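Local coordinates for penicillin-binding protein A (Mycobacterium tuberculosis, PDB 3UPP) that probably cross-links peptidoglycan of the cell wall as a penicillin-binding D,D-transpeptidase, at residues G376-A381 with I392-G397; E247-S252 with T371-G376; L64-T69 with E163-A168. All coordinates share one frame; numbering follows the deposited sequence.

How the contacts relate
From the N terminus, contact 3 comes first. It closes the loop from 64-69 to 163-168 and so ties the dimerisation-family region to the transpeptidase region. Contact 2 then closes the long loop from 247-252 to 371-376, joining helix 245-250 to helix 364-380. Contact 1 follows at once with a short loop that lays helix 364-380 on strand 393-399. The three loops run in series; none nests or crosses. Contacts 1 and 2 share G376, have centres about 6 Å apart, and both touch the bound cefotaxime. Contact 3 lies on the opposite side of the chain's centre from the other two, its centre about 44 Å from that of contact 1 and about 48 Å from that of contact 2.

Contact 1 of 3, residues G376-A381 with I392-G397. With CEF (CEFOTAXIME, C3' cleaved, open, bound form), chain C.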
loop_
_atom_site.group_PDB
_atom_site.type_symbol
_atom_site.label_atom_id
_atom_site.label_comp_id
_atom_site.label_asym_id
_atom_site.label_seq_id
_atom_site.Cartn_x
_atom_site.Cartn_y
_atom_site.Cartn_z
ATOM N N GLY A 376 10.873 -17.584 7.308
ATOM C CA GLY A 376 11.476 -18.624 6.489
ATOM C C GLY A 376 11.378 -18.372 4.999
ATOM O O GLY A 376 12.308 -18.693 4.263
ATOM N N ALA A 377 10.251 -17.816 4.545
ATOM C CA ALA A 377 10.108 -17.402 3.133
ATOM C C ALA A 377 11.090 -16.295 2.784
ATOM O O ALA A 377 11.601 -16.265 1.664
ATOM C CB ALA A 377 8.688 -16.983 2.803
ATOM N N GLU A 378 11.365 -15.404 3.736
ATOM C CA GLU A 378 12.370 -14.350 3.536
ATOM C C GLU A 378 13.790 -14.916 3.391
ATOM O O GLU A 378 14.599 -14.393 2.615
ATOM C CB GLU A 378 12.303 -13.308 4.659
ATOM C CG GLU A 378 13.454 -12.286 4.698
ATOM C CD GLU A 378 13.395 -11.223 3.592
ATOM O OE1 GLU A 378 12.418 -11.198 2.814
ATOM O OE2 GLU A 378 14.347 -10.411 3.504
ATOM N N LYS A 379 14.084 -15.982 4.135
ATOM C CA LYS A 379 15.379 -16.633 4.055
ATOM C C LYS A 379 15.642 -17.309 2.707
ATOM O O LYS A 379 16.780 -17.314 2.244
ATOM C CB LYS A 379 15.592 -17.596 5.225
ATOM C CG LYS A 379 16.392 -16.972 6.357
ATOM C CD LYS A 379 16.183 -17.695 7.667
ATOM C CE LYS A 379 16.599 -16.825 8.850
ATOM N NZ LYS A 379 18.054 -16.518 8.874
ATOM N N VAL A 380 14.600 -17.845 2.071
ATOM C CA VAL A 380 14.742 -18.511 0.768
ATOM C C VAL A 380 14.950 -17.487 -0.354
ATOM O O VAL A 380 15.794 -17.684 -1.244
ATOM C CB VAL A 380 13.540 -19.449 0.458
ATOM C CG1 VAL A 380 13.553 -19.920 -1.000
ATOM C CG2 VAL A 380 13.549 -20.639 1.387
ATOM N N ALA A 381 14.195 -16.392 -0.284
ATOM C CA ALA A 381 14.283 -15.288 -1.240
ATOM C C ALA A 381 15.710 -14.755 -1.365
ATOM O O ALA A 381 16.555 -15.007 -0.499
ATOM C CB ALA A 381 13.306 -14.169 -0.835
ATOM N N ILE A 392 13.699 -10.098 8.987
ATOM C CA ILE A 392 12.511 -9.714 8.242
ATOM C C ILE A 392 11.614 -10.926 8.002
ATOM O O ILE A 392 12.101 -12.005 7.636
ATOM C CB ILE A 392 12.885 -9.103 6.875
ATOM C CG1 ILE A 392 13.878 -7.947 7.054
ATOM C CG2 ILE A 392 11.612 -8.714 6.094
ATOM C CD1 ILE A 392 14.277 -7.261 5.771
ATOM N N ALA A 393 10.312 -10.746 8.220
ATOM C CA ALA A 393 9.316 -11.719 7.792
ATOM C C ALA A 393 8.697 -11.214 6.497
ATOM O O ALA A 393 8.263 -10.074 6.413
ATOM C CB ALA A 393 8.259 -11.912 8.861
ATOM N N SER A 394 8.652 -12.058 5.478
ATOM C CA SER A 394 8.159 -11.622 4.187
ATOM C C SER A 394 7.496 -12.715 3.385
ATOM O O SER A 394 7.648 -13.908 3.654
ATOM C CB SER A 394 9.312 -11.092 3.361
ATOM O OG SER A 394 10.003 -12.164 2.757
ATOM N N LYS A 395 6.762 -12.278 2.376
ATOM C CA LYS A 395 6.294 -13.155 1.332
ATOM C C LYS A 395 6.379 -12.377 0.032
ATOM O O LYS A 395 5.952 -11.212 -0.040
ATOM C CB LYS A 395 4.866 -13.627 1.604
ATOM C CG LYS A 395 4.345 -14.670 0.614
ATOM C CD LYS A 395 5.175 -15.955 0.624
ATOM C CE LYS A 395 4.760 -16.891 -0.493
ATOM N NZ LYS A 395 5.473 -16.570 -1.758
ATOM N N THR A 396 6.961 -13.015 -0.980
ATOM C CA THR A 396 7.011 -12.468 -2.320
ATOM C C THR A 396 5.859 -13.020 -3.138
ATOM O O THR A 396 5.167 -13.945 -2.731
ATOM C CB THR A 396 8.342 -12.790 -3.053
ATOM O OG1 THR A 396 8.608 -14.196 -2.957
ATOM C CG2 THR A 396 9.519 -11.994 -2.469
ATOM N N GLY A 397 5.654 -12.411 -4.292
ATOM C CA GLY A 397 4.618 -12.799 -5.204
ATOM C C GLY A 397 4.913 -12.172 -6.545
ATOM O O GLY A 397 5.448 -11.053 -6.655
HETATM S S1 CEF C . 6.358 -19.088 -8.295
HETATM C C1 CEF C . 7.755 -19.168 -7.131
HETATM C C2 CEF C . 8.136 -17.901 -6.687
HETATM C C3 CEF C . 9.493 -17.734 -6.409
HETATM C C4 CEF C . 7.229 -16.832 -6.492
HETATM C C5 CEF C . 7.545 -15.745 -5.667
HETATM O O1 CEF C . 7.863 -15.919 -4.420
HETATM O O2 CEF C . 7.616 -14.544 -6.158
HETATM N N1 CEF C . 5.921 -16.908 -6.737
HETATM C C6 CEF C . 5.265 -18.122 -7.207
HETATM C C7 CEF C . 3.911 -17.796 -7.819
HETATM C C8 CEF C . 3.062 -16.997 -6.832
HETATM O O3 CEF C . 2.210 -16.208 -7.249
HETATM N N2 CEF C . 3.965 -17.076 -9.102
HETATM C C9 CEF C . 3.615 -17.706 -10.235
HETATM O O4 CEF C . 3.280 -18.886 -10.283
HETATM C C10 CEF C . 3.649 -16.849 -11.505
HETATM N N3 CEF C . 2.498 -16.535 -12.145
HETATM O O5 CEF C . 1.079 -17.108 -11.567
HETATM C C11 CEF C . 0.711 -16.566 -10.278
HETATM C C12 CEF C . 4.814 -16.406 -11.961
HETATM C C13 CEF C . 4.925 -15.805 -13.152
HETATM S S2 CEF C . 6.533 -15.432 -13.301
HETATM C C14 CEF C . 7.012 -16.036 -11.895
HETATM N N4 CEF C . 8.264 -16.028 -11.450
HETATM N N5 CEF C . 5.959 -16.546 -11.255
#
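S394 and E378 carry the polar part of this contact. S394 OG donates to E378 OE1 at 2.6 Å. E378 OE1 accepts with its anti lone pair, on the side away from OE2. With chi1 at 82°, S394 OG stands between its own backbone N and carbonyl carbon and faces the helix. E378 reaches the strand with CG 3.2 Å from I392 O. Its chain then bends at chi2 (73°), and the carboxylate spreads over two partners. OE1 goes to S394, while OE2 lies 3.9 Å from I392 CD1, the side chains of E378 and I392 crossing obliquely. A377 adds its methyl, with CB 3.4 Å from S394 O.

The short helical and strand axes approach to 6.2 Å and cross at 61°. This is helix 364-380 packed on strand 393-399, an outermost strand of the five-stranded antiparallel sheet of the transpeptidase domain. K395, T396 and G397 on this strand fit the KTG motif of penicillin-binding proteins. The CB of S394 points to the helix and that of K395 away from it. K395 bends twice, and its NZ bonds to T396 O at 2.8 Å and also to S252 OG. The same NZ lies 3.6 Å from O1 of the opened cefotaxime. T396 OG1 is hydrogen-bonded to that ligand oxygen too, though its very short length is doubtful.

Further out, Y414 OH also bonds to E378 OE1, and R451 NE of helix 442-457 makes a salt bridge to OE2. Both oxygens of this buried carboxylate therefore have polar partners, which probably keeps it ionised. Backbone bonds of A393 to F417, K395 to I415 and G397 to W413 hold the strand against strand 411-418.

Contact 2 of 3, residues E247-S252 with T371-G376. With CEF (CEFOTAXIME, C3' cleaved, open, bound form), chain C.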
loop_
_atom_site.group_PDB
_atom_site.type_symbol
_atom_site.label_atom_id
_atom_site.label_comp_id
_atom_site.label_asym_id
_atom_site.label_seq_id
_atom_site.Cartn_x
_atom_site.Cartn_y
_atom_site.Cartn_z
ATOM N N GLU A 247 7.575 -25.960 3.930
ATOM C CA GLU A 247 8.474 -26.009 2.785
ATOM C C GLU A 247 7.812 -25.414 1.541
ATOM O O GLU A 247 8.438 -24.648 0.827
ATOM C CB GLU A 247 8.929 -27.446 2.523
ATOM C CG GLU A 247 10.097 -27.563 1.573
ATOM C CD GLU A 247 10.601 -29.009 1.394
ATOM O OE1 GLU A 247 9.953 -29.966 1.877
ATOM O OE2 GLU A 247 11.656 -29.187 0.755
ATOM N N ALA A 248 6.551 -25.772 1.299
ATOM C CA ALA A 248 5.814 -25.312 0.135
ATOM C C ALA A 248 5.660 -23.792 0.136
ATOM O O ALA A 248 5.551 -23.166 -0.914
ATOM C CB ALA A 248 4.451 -25.979 0.075
ATOM N N PHE A 249 5.657 -23.226 1.339
ATOM C CA PHE A 249 5.368 -21.828 1.564
ATOM C C PHE A 249 6.623 -21.020 1.319
ATOM O O PHE A 249 6.579 -19.983 0.639
ATOM C CB PHE A 249 4.877 -21.613 3.000
ATOM C CG PHE A 249 4.537 -20.194 3.317
ATOM C CD1 PHE A 249 3.222 -19.749 3.229
ATOM C CD2 PHE A 249 5.534 -19.290 3.691
ATOM C CE1 PHE A 249 2.897 -18.419 3.519
ATOM C CE2 PHE A 249 5.227 -17.963 3.971
ATOM C CZ PHE A 249 3.896 -17.526 3.892
ATOM N N VAL A 250 7.736 -21.495 1.885
ATOM C CA VAL A 250 9.023 -20.808 1.777
ATOM C C VAL A 250 9.563 -20.874 0.355
ATOM O O VAL A 250 10.243 -19.952 -0.093
ATOM C CB VAL A 250 10.061 -21.299 2.837
ATOM C CG1 VAL A 250 9.454 -21.221 4.263
ATOM C CG2 VAL A 250 10.594 -22.709 2.517
ATOM N N LYS A 251 9.240 -21.949 -0.358
ATOM C CA LYS A 251 9.612 -22.063 -1.758
ATOM C C LYS A 251 8.549 -21.439 -2.672
ATOM O O LYS A 251 8.811 -21.186 -3.849
ATOM C CB LYS A 251 9.879 -23.522 -2.143
ATOM C CG LYS A 251 11.170 -24.091 -1.543
ATOM C CD LYS A 251 11.718 -25.270 -2.341
ATOM C CE LYS A 251 11.387 -26.586 -1.657
ATOM N NZ LYS A 251 12.373 -27.662 -1.938
ATOM N N SER A 252 7.357 -21.204 -2.119
ATOM C CA SER A 252 6.225 -20.657 -2.854
ATOM C C SER A 252 5.873 -21.582 -4.015
ATOM O O SER A 252 5.906 -21.189 -5.184
ATOM C CB SER A 252 6.524 -19.226 -3.335
ATOM O OG SER A 252 5.330 -18.498 -3.574
ATOM N N THR A 371 4.096 -15.717 10.963
ATOM C CA THR A 371 5.344 -14.989 11.159
ATOM C C THR A 371 6.558 -15.839 10.859
ATOM O O THR A 371 7.453 -15.389 10.136
ATOM C CB THR A 371 5.456 -14.436 12.585
ATOM O OG1 THR A 371 4.355 -13.552 12.812
ATOM C CG2 THR A 371 6.765 -13.650 12.773
ATOM N N GLU A 372 6.562 -17.059 11.420
ATOM C CA GLU A 372 7.628 -18.054 11.277
ATOM C C GLU A 372 7.751 -18.510 9.845
ATOM O O GLU A 372 8.862 -18.752 9.377
ATOM C CB GLU A 372 7.332 -19.319 12.115
ATOM C CG GLU A 372 7.239 -19.165 13.623
ATOM C CD GLU A 372 6.487 -20.332 14.303
ATOM O OE1 GLU A 372 6.460 -21.470 13.771
ATOM O OE2 GLU A 372 5.895 -20.095 15.382
ATOM N N LEU A 373 6.614 -18.696 9.176
ATOM C CA LEU A 373 6.599 -19.138 7.774
ATOM C C LEU A 373 7.169 -18.056 6.855
ATOM O O LEU A 373 7.884 -18.362 5.883
ATOM C CB LEU A 373 5.188 -19.523 7.314
ATOM C CG LEU A 373 4.515 -20.733 7.963
ATOM C CD1 LEU A 373 3.183 -21.002 7.311
ATOM C CD2 LEU A 373 5.394 -21.987 7.925
ATOM N N MET A 374 6.862 -16.799 7.188
ATOM C CA MET A 374 7.344 -15.649 6.461
ATOM C C MET A 374 8.800 -15.344 6.777
ATOM O O MET A 374 9.546 -14.922 5.905
ATOM C CB MET A 374 6.457 -14.429 6.750
ATOM C CG MET A 374 5.066 -14.578 6.171
ATOM S SD MET A 374 3.905 -13.316 6.736
ATOM C CE MET A 374 4.533 -11.922 5.753
ATOM N N VAL A 375 9.210 -15.537 8.024
ATOM C CA VAL A 375 10.630 -15.411 8.353
ATOM C C VAL A 375 11.425 -16.383 7.484
ATOM O O VAL A 375 12.486 -16.032 6.968
ATOM C CB VAL A 375 10.905 -15.662 9.841
ATOM C CG1 VAL A 375 12.366 -16.075 10.070
ATOM C CG2 VAL A 375 10.582 -14.420 10.640
ATOM N N GLY A 376 10.873 -17.584 7.308
ATOM C CA GLY A 376 11.476 -18.624 6.489
ATOM C C GLY A 376 11.378 -18.372 4.999
ATOM O O GLY A 376 12.308 -18.693 4.263
HETATM S S1 CEF C . 6.358 -19.088 -8.295
HETATM C C1 CEF C . 7.755 -19.168 -7.131
HETATM C C2 CEF C . 8.136 -17.901 -6.687
HETATM C C3 CEF C . 9.493 -17.734 -6.409
HETATM C C4 CEF C . 7.229 -16.832 -6.492
HETATM C C5 CEF C . 7.545 -15.745 -5.667
HETATM O O1 CEF C . 7.863 -15.919 -4.420
HETATM O O2 CEF C . 7.616 -14.544 -6.158
HETATM N N1 CEF C . 5.921 -16.908 -6.737
HETATM C C6 CEF C . 5.265 -18.122 -7.207
HETATM C C7 CEF C . 3.911 -17.796 -7.819
HETATM C C8 CEF C . 3.062 -16.997 -6.832
HETATM O O3 CEF C . 2.210 -16.208 -7.249
HETATM N N2 CEF C . 3.965 -17.076 -9.102
HETATM C C9 CEF C . 3.615 -17.706 -10.235
HETATM O O4 CEF C . 3.280 -18.886 -10.283
HETATM C C10 CEF C . 3.649 -16.849 -11.505
HETATM N N3 CEF C . 2.498 -16.535 -12.145
HETATM O O5 CEF C . 1.079 -17.108 -11.567
HETATM C C11 CEF C . 0.711 -16.566 -10.278
HETATM C C12 CEF C . 4.814 -16.406 -11.961
HETATM C C13 CEF C . 4.925 -15.805 -13.152
HETATM S S2 CEF C . 6.533 -15.432 -13.301
HETATM C C14 CEF C . 7.012 -16.036 -11.895
HETATM N N4 CEF C . 8.264 -16.028 -11.450
HETATM N N5 CEF C . 5.959 -16.546 -11.255
#
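F249 lays one face of its ring over L373. L373 CB lies 3.9 Å from the ring centroid and 23° off the ring normal, a CH-pi contact offset toward the rim. F249 CE2 also comes within 3.3 Å of L373 O. A first torsion of -179° sets F249 CG opposite its backbone N and carries the ring across to the other helix. At the far end of the ring, F249 CZ meets M374 CG at 3.9 Å. Beside it, V250 CG1 packs on the bare backbone of G376, 3.5 Å from G376 C. No side chain stands between them, and the V250 and G376 CA atoms are 5.7 Å apart. This part is apolar and largely buried.

On the side turned away from 371-376, E247 and K251 are partly exposed. K251 NZ makes a salt bridge to E247 OE2 at 3.2 Å and also bonds to C237 O.

The helix ends in a Schellman motif, with S252 at positive phi as its C-prime residue. S252 OG is hydrogen-bonded to K196 NZ. N254 ND2 is hydrogen-bonded to the cefotaxime. S252 to N254 are consistent with the SxN motif of the penicillin-binding active site.

Contact 3 of 3, residues L64-T69 with E163-A168; sequences LRYSST and EVQAQA
R65 and Y66 meet Q165 and A166 in a small surface contact between two regions of the chain. Residues 64-66 belong to the dimerisation-family region, and helix 162-174 to the transpeptidase region. One hydrogen bond crosses the contact. R65 N donates to Q165 OE1 at 3.1 Å, with an angle of 152° at the hydrogen. The donor lies in the carbonyl plane, on a lone pair of OE1. Q165 reaches it with a chain that is extended beyond CG. S63 OG also bonds to Q165 OE1, so two groups of the same hairpin, R65 N and S63 OG, grip this oxygen. R65 CB packs against that oxygen as well, at 3.3 Å.

Y66 comes to the helix edge-on. Q165 CB and A166 N lie near its ring plane, with Y66 CE1 3.9 Å from Q165 CB. Y66 OH reaches A166 CA at 3.3 Å. R65 CG covers one face of the tyrosine ring, 3.8 Å above its plane. W169, one turn further along the helix, stacks with the ring.

Residues 64-66 link antiparallel strands 62-63 and 67-68, so a beta-hairpin turn rests here on the side of a helix.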
loop_
_atom_site.group_PDB
_atom_site.type_symbol
_atom_site.label_atom_id
_atom_site.label_comp_id
_atom_site.label_asym_id
_atom_site.label_seq_id
_atom_site.Cartn_x
_atom_site.Cartn_y
_atom_site.Cartn_z
ATOM N N LEU A 64 -6.095 26.734 -8.784
ATOM C CA LEU A 64 -7.126 27.734 -9.085
ATOM C C LEU A 64 -8.143 27.213 -10.076
ATOM O O LEU A 64 -9.337 27.387 -9.888
ATOM C CB LEU A 64 -6.498 29.015 -9.634
ATOM C CG LEU A 64 -5.926 29.951 -8.577
ATOM C CD1 LEU A 64 -4.942 30.922 -9.200
ATOM C CD2 LEU A 64 -7.060 30.678 -7.883
ATOM N N ARG A 65 -7.660 26.542 -11.112
ATOM C CA ARG A 65 -8.511 26.104 -12.205
ATOM C C ARG A 65 -9.086 24.697 -11.987
ATOM O O ARG A 65 -10.215 24.426 -12.403
ATOM C CB ARG A 65 -7.723 26.199 -13.525
ATOM C CG ARG A 65 -8.491 25.869 -14.794
ATOM C CD ARG A 65 -7.551 25.897 -16.006
ATOM N NE ARG A 65 -7.618 27.157 -16.737
ATOM C CZ ARG A 65 -8.326 27.331 -17.847
ATOM N NH1 ARG A 65 -9.020 26.318 -18.357
ATOM N NH2 ARG A 65 -8.336 28.515 -18.453
ATOM N N TYR A 66 -8.330 23.817 -11.328
ATOM C CA TYR A 66 -8.701 22.394 -11.256
ATOM C C TYR A 66 -9.076 21.850 -9.858
ATOM O O TYR A 66 -9.201 20.635 -9.665
ATOM C CB TYR A 66 -7.615 21.528 -11.932
ATOM C CG TYR A 66 -7.447 21.842 -13.410
ATOM C CD1 TYR A 66 -6.359 22.581 -13.871
ATOM C CD2 TYR A 66 -8.403 21.431 -14.341
ATOM C CE1 TYR A 66 -6.215 22.879 -15.226
ATOM C CE2 TYR A 66 -8.272 21.734 -15.687
ATOM C CZ TYR A 66 -7.180 22.453 -16.126
ATOM O OH TYR A 66 -7.064 22.744 -17.473
ATOM N N SER A 67 -9.273 22.764 -8.909
ATOM C CA SER A 67 -9.679 22.444 -7.549
ATOM C C SER A 67 -8.561 21.714 -6.804
ATOM O O SER A 67 -7.378 22.026 -7.010
ATOM C CB SER A 67 -10.996 21.654 -7.547
ATOM O OG SER A 67 -11.730 21.891 -6.352
ATOM N N SER A 68 -8.934 20.749 -5.952
ATOM C CA SER A 68 -7.991 20.049 -5.080
ATOM C C SER A 68 -8.178 18.542 -5.117
ATOM O O SER A 68 -9.200 18.049 -5.604
ATOM C CB SER A 68 -8.121 20.532 -3.630
ATOM O OG SER A 68 -9.458 20.461 -3.187
ATOM N N THR A 69 -7.168 17.830 -4.614
ATOM C CA THR A 69 -7.180 16.372 -4.484
ATOM C C THR A 69 -6.505 15.970 -3.182
ATOM O O THR A 69 -5.881 16.795 -2.510
ATOM C CB THR A 69 -6.404 15.661 -5.629
ATOM O OG1 THR A 69 -5.045 16.111 -5.622
ATOM C CG2 THR A 69 -7.062 15.905 -6.997
ATOM N N GLU A 163 -2.463 28.855 -18.383
ATOM C CA GLU A 163 -1.958 28.065 -19.488
ATOM C C GLU A 163 -1.002 27.008 -18.938
ATOM O O GLU A 163 -0.942 25.888 -19.456
ATOM C CB GLU A 163 -1.244 28.971 -20.499
ATOM C CG GLU A 163 -1.598 30.457 -20.346
ATOM C CD GLU A 163 -2.461 31.010 -21.474
ATOM O OE1 GLU A 163 -3.651 31.341 -21.210
ATOM O OE2 GLU A 163 -1.932 31.136 -22.614
ATOM N N VAL A 164 -0.271 27.361 -17.878
ATOM C CA VAL A 164 0.643 26.421 -17.238
ATOM C C VAL A 164 -0.155 25.263 -16.624
ATOM O O VAL A 164 0.203 24.088 -16.796
ATOM C CB VAL A 164 1.551 27.105 -16.180
ATOM C CG1 VAL A 164 2.355 26.063 -15.381
ATOM C CG2 VAL A 164 2.505 28.076 -16.848
ATOM N N GLN A 165 -1.239 25.602 -15.929
ATOM C CA GLN A 165 -2.142 24.620 -15.343
ATOM C C GLN A 165 -2.797 23.756 -16.413
ATOM O O GLN A 165 -2.826 22.531 -16.286
ATOM C CB GLN A 165 -3.236 25.324 -14.556
ATOM C CG GLN A 165 -2.750 26.132 -13.422
ATOM C CD GLN A 165 -3.882 26.858 -12.765
ATOM O OE1 GLN A 165 -4.759 26.240 -12.166
ATOM N NE2 GLN A 165 -3.883 28.181 -12.870
ATOM N N ALA A 166 -3.316 24.402 -17.461
ATOM C CA ALA A 166 -4.064 23.707 -18.508
ATOM C C ALA A 166 -3.178 22.752 -19.298
ATOM O O ALA A 166 -3.620 21.694 -19.720
ATOM C CB ALA A 166 -4.755 24.700 -19.437
ATOM N N GLN A 167 -1.925 23.148 -19.475
ATOM C CA GLN A 167 -0.925 22.406 -20.232
ATOM C C GLN A 167 -0.545 21.163 -19.443
ATOM O O GLN A 167 -0.378 20.077 -20.009
ATOM C CB GLN A 167 0.310 23.291 -20.383
ATOM C CG GLN A 167 1.064 23.209 -21.675
ATOM C CD GLN A 167 2.125 24.319 -21.765
ATOM O OE1 GLN A 167 3.188 24.235 -21.127
ATOM N NE2 GLN A 167 1.830 25.368 -22.541
ATOM N N ALA A 168 -0.395 21.348 -18.132
ATOM C CA ALA A 168 -0.037 20.272 -17.219
ATOM C C ALA A 168 -1.174 19.262 -17.139
ATOM O O ALA A 168 -0.945 18.053 -17.262
ATOM C CB ALA A 168 0.297 20.829 -15.843
#